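Alpha-galactosidase (Lactobacillus brevis, PDB 3MI6) probably hydrolyses terminal, non-reducing alpha-D-galactose residues from alpha-galactosides such as galactose oligosaccharides, galactomannans and galactolipids, as a member of glycosyl hydrolase family 36. Local coordinates at residues D[70-78]-D[82-90]. Sequence-based numbering, arbitrary orientation.
Sequences PATIKAEYA and KGDFRQPAF
Arg86 reaches across to two carbonyls of 70-78 with a single nitrogen: NH2 gives a hydrogen bond to Ile73 O (3.0 Å), which lies near the guanidinium plane, though NH2 stands above the plane of that carbonyl, and a weak, more bent one to Pro70 O, while Ala71 O sits over one face of the group. It illustrates how an arginine can tie together two irregular segments without strand pairing. A bend at chi3 (-79°) brings Arg86 NE to Asp84 OD1 (3.0 Å), a salt bridge on the syn lone pair. The same oxygen takes the backbone N of Arg86 from above the carboxylate plane, making an Asx turn; OD2 forms a salt bridge with Arg271. At the other end, Ala89 N donates to Ala78 O (2.8 Å), and the Ala89 methyl sits over the centre of the Tyr77 ring in a CH-pi contact. The Phe90 ring meets that of Tyr77 rim to rim, and the Tyr77 hydroxyl is hydrogen-bonded to Leu180 O. A serine in place of Tyr77 would probably leave the Ala89 methyl without its aromatic floor and Leu180 O without its partner. The long connection after strand 31-36 runs into strand 90-93 at Phe90, with strand 159-167 against both rings.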
loop_
_atom_site.group_PDB
_atom_site.type_symbol
_atom_site.label_atom_id
_atom_site.label_comp_id
_atom_site.label_asym_id
_atom_site.label_seq_id
_atom_site.Cartn_x
_atom_site.Cartn_y
_atom_site.Cartn_z
ATOM N N PRO D 70 5.077 -5.513 35.726
ATOM C CA PRO D 70 5.049 -4.150 35.171
ATOM C C PRO D 70 5.180 -4.096 33.638
ATOM O O PRO D 70 4.711 -3.119 33.044
ATOM C CB PRO D 70 6.251 -3.475 35.838
ATOM C CG PRO D 70 6.459 -4.249 37.107
ATOM C CD PRO D 70 6.109 -5.666 36.769
ATOM N N ALA D 71 5.797 -5.112 33.023
ATOM C CA ALA D 71 5.932 -5.207 31.556
ATOM C C ALA D 71 4.601 -5.367 30.808
ATOM O O ALA D 71 4.483 -4.972 29.646
ATOM C CB ALA D 71 6.886 -6.346 31.174
ATOM N N THR D 72 3.611 -5.958 31.471
ATOM C CA THR D 72 2.294 -6.125 30.875
ATOM C C THR D 72 1.238 -5.222 31.520
ATOM O O THR D 72 0.039 -5.432 31.320
ATOM C CB THR D 72 1.797 -7.577 30.981
ATOM O OG1 THR D 72 1.400 -7.840 32.331
ATOM C CG2 THR D 72 2.876 -8.570 30.554
ATOM N N ILE D 73 1.673 -4.225 32.288
ATOM C CA ILE D 73 0.744 -3.312 32.944
ATOM C C ILE D 73 0.792 -1.891 32.395
ATOM O O ILE D 73 1.815 -1.224 32.489
ATOM C CB ILE D 73 0.996 -3.232 34.463
ATOM C CG1 ILE D 73 0.628 -4.551 35.154
ATOM C CG2 ILE D 73 0.206 -2.083 35.066
ATOM C CD1 ILE D 73 0.816 -4.512 36.656
ATOM N N LYS D 74 -0.320 -1.431 31.834
ATOM C CA LYS D 74 -0.445 -0.048 31.404
ATOM C C LYS D 74 -0.279 0.944 32.563
ATOM O O LYS D 74 -0.997 0.898 33.557
ATOM C CB LYS D 74 -1.792 0.183 30.743
ATOM C CG LYS D 74 -1.938 -0.391 29.354
ATOM C CD LYS D 74 -3.411 -0.636 29.073
ATOM C CE LYS D 74 -3.880 -1.750 29.980
ATOM N NZ LYS D 74 -5.339 -1.863 30.028
ATOM N N ALA D 75 0.665 1.862 32.423
ATOM C CA ALA D 75 0.961 2.791 33.493
ATOM C C ALA D 75 0.539 4.194 33.148
ATOM O O ALA D 75 0.299 4.531 31.985
ATOM C CB ALA D 75 2.424 2.771 33.804
ATOM N N GLU D 76 0.482 5.022 34.174
ATOM C CA GLU D 76 0.040 6.394 34.026
ATOM C C GLU D 76 1.232 7.350 34.072
ATOM O O GLU D 76 1.197 8.431 33.505
ATOM C CB GLU D 76 -0.952 6.720 35.136
ATOM C CG GLU D 76 -1.648 8.037 34.969
ATOM C CD GLU D 76 -2.680 8.023 33.852
ATOM O OE1 GLU D 76 -2.881 6.956 33.220
ATOM O OE2 GLU D 76 -3.297 9.087 33.620
ATOM N N TYR D 77 2.297 6.933 34.739
ATOM C CA TYR D 77 3.496 7.746 34.873
ATOM C C TYR D 77 4.568 6.832 35.400
ATOM O O TYR D 77 4.796 6.779 36.592
ATOM C CB TYR D 77 3.266 8.920 35.845
ATOM C CG TYR D 77 4.154 10.106 35.575
ATOM C CD1 TYR D 77 3.873 10.987 34.548
ATOM C CD2 TYR D 77 5.278 10.335 36.331
ATOM C CE1 TYR D 77 4.683 12.059 34.282
ATOM C CE2 TYR D 77 6.091 11.403 36.081
ATOM C CZ TYR D 77 5.794 12.262 35.053
ATOM O OH TYR D 77 6.623 13.336 34.802
ATOM N N ALA D 78 5.225 6.104 34.510
ATOM C CA ALA D 78 6.123 5.037 34.938
ATOM C C ALA D 78 7.609 5.402 35.074
ATOM O O ALA D 78 8.116 6.313 34.411
ATOM C CB ALA D 78 5.963 3.822 34.023
ATOM N N LYS D 82 12.008 -1.090 37.756
ATOM C CA LYS D 82 11.142 -1.883 38.590
ATOM C C LYS D 82 10.452 -3.016 37.844
ATOM O O LYS D 82 9.467 -3.559 38.326
ATOM C CB LYS D 82 10.117 -0.964 39.239
ATOM C CG LYS D 82 10.725 0.055 40.193
ATOM C CD LYS D 82 10.455 -0.311 41.659
ATOM C CE LYS D 82 11.341 -1.449 42.137
ATOM N NZ LYS D 82 11.035 -1.847 43.528
ATOM N N GLY D 83 10.972 -3.387 36.677
ATOM C CA GLY D 83 10.395 -4.485 35.906
ATOM C C GLY D 83 9.803 -4.046 34.577
ATOM O O GLY D 83 9.553 -4.847 33.683
ATOM N N ASP D 84 9.570 -2.749 34.461
ATOM C CA ASP D 84 9.168 -2.151 33.205
ATOM C C ASP D 84 10.415 -1.738 32.456
ATOM O O ASP D 84 11.284 -1.044 33.003
ATOM C CB ASP D 84 8.302 -0.919 33.457
ATOM C CG ASP D 84 7.469 -0.544 32.255
ATOM O OD1 ASP D 84 7.679 -1.154 31.183
ATOM O OD2 ASP D 84 6.599 0.347 32.378
ATOM N N PHE D 85 10.512 -2.160 31.201
ATOM C CA PHE D 85 11.672 -1.808 30.388
ATOM C C PHE D 85 11.350 -0.849 29.237
ATOM O O PHE D 85 12.235 -0.438 28.490
ATOM C CB PHE D 85 12.400 -3.062 29.920
ATOM C CG PHE D 85 13.083 -3.795 31.030
ATOM C CD1 PHE D 85 14.278 -3.311 31.567
ATOM C CD2 PHE D 85 12.527 -4.953 31.565
ATOM C CE1 PHE D 85 14.919 -3.972 32.604
ATOM C CE2 PHE D 85 13.168 -5.627 32.608
ATOM C CZ PHE D 85 14.366 -5.130 33.126
ATOM N N ARG D 86 10.084 -0.469 29.125
ATOM C CA ARG D 86 9.700 0.575 28.200
ATOM C C ARG D 86 10.300 1.897 28.640
ATOM O O ARG D 86 10.937 1.977 29.683
ATOM C CB ARG D 86 8.190 0.676 28.129
ATOM C CG ARG D 86 7.578 -0.509 27.468
ATOM C CD ARG D 86 6.082 -0.469 27.613
ATOM N NE ARG D 86 5.677 -0.928 28.930
ATOM C CZ ARG D 86 4.420 -0.986 29.349
ATOM N NH1 ARG D 86 3.424 -0.607 28.554
ATOM N NH2 ARG D 86 4.160 -1.426 30.574
ATOM N N GLN D 87 10.114 2.931 27.835
ATOM C CA GLN D 87 10.653 4.231 28.177
ATOM C C GLN D 87 9.893 4.775 29.366
ATOM O O GLN D 87 8.709 4.530 29.492
ATOM C CB GLN D 87 10.570 5.179 26.980
ATOM C CG GLN D 87 11.665 4.930 25.950
ATOM C CD GLN D 87 13.082 5.026 26.544
ATOM O OE1 GLN D 87 13.636 6.124 26.723
ATOM N NE2 GLN D 87 13.675 3.868 26.843
ATOM N N PRO D 88 10.579 5.481 30.266
ATOM C CA PRO D 88 9.905 6.011 31.455
ATOM C C PRO D 88 9.399 7.420 31.249
ATOM O O PRO D 88 9.864 8.115 30.357
ATOM C CB PRO D 88 11.015 6.018 32.504
ATOM C CG PRO D 88 12.239 6.236 31.727
ATOM C CD PRO D 88 12.044 5.547 30.393
ATOM N N ALA D 89 8.447 7.829 32.072
ATOM C CA ALA D 89 7.967 9.199 32.051
ATOM C C ALA D 89 8.933 10.105 32.775
ATOM O O ALA D 89 9.004 11.295 32.485
ATOM C CB ALA D 89 6.622 9.297 32.718
ATOM N N PHE D 90 9.661 9.561 33.743
ATOM C CA PHE D 90 10.564 10.387 34.534
ATOM C C PHE D 90 11.706 9.523 35.044
ATOM O O PHE D 90 11.647 8.301 34.918
ATOM C CB PHE D 90 9.808 10.984 35.720
ATOM C CG PHE D 90 9.536 9.989 36.802
ATOM C CD1 PHE D 90 8.428 9.168 36.740
ATOM C CD2 PHE D 90 10.414 9.847 37.862
ATOM C CE1 PHE D 90 8.179 8.242 37.715
ATOM C CE2 PHE D 90 10.174 8.919 38.846
ATOM C CZ PHE D 90 9.045 8.112 38.771
#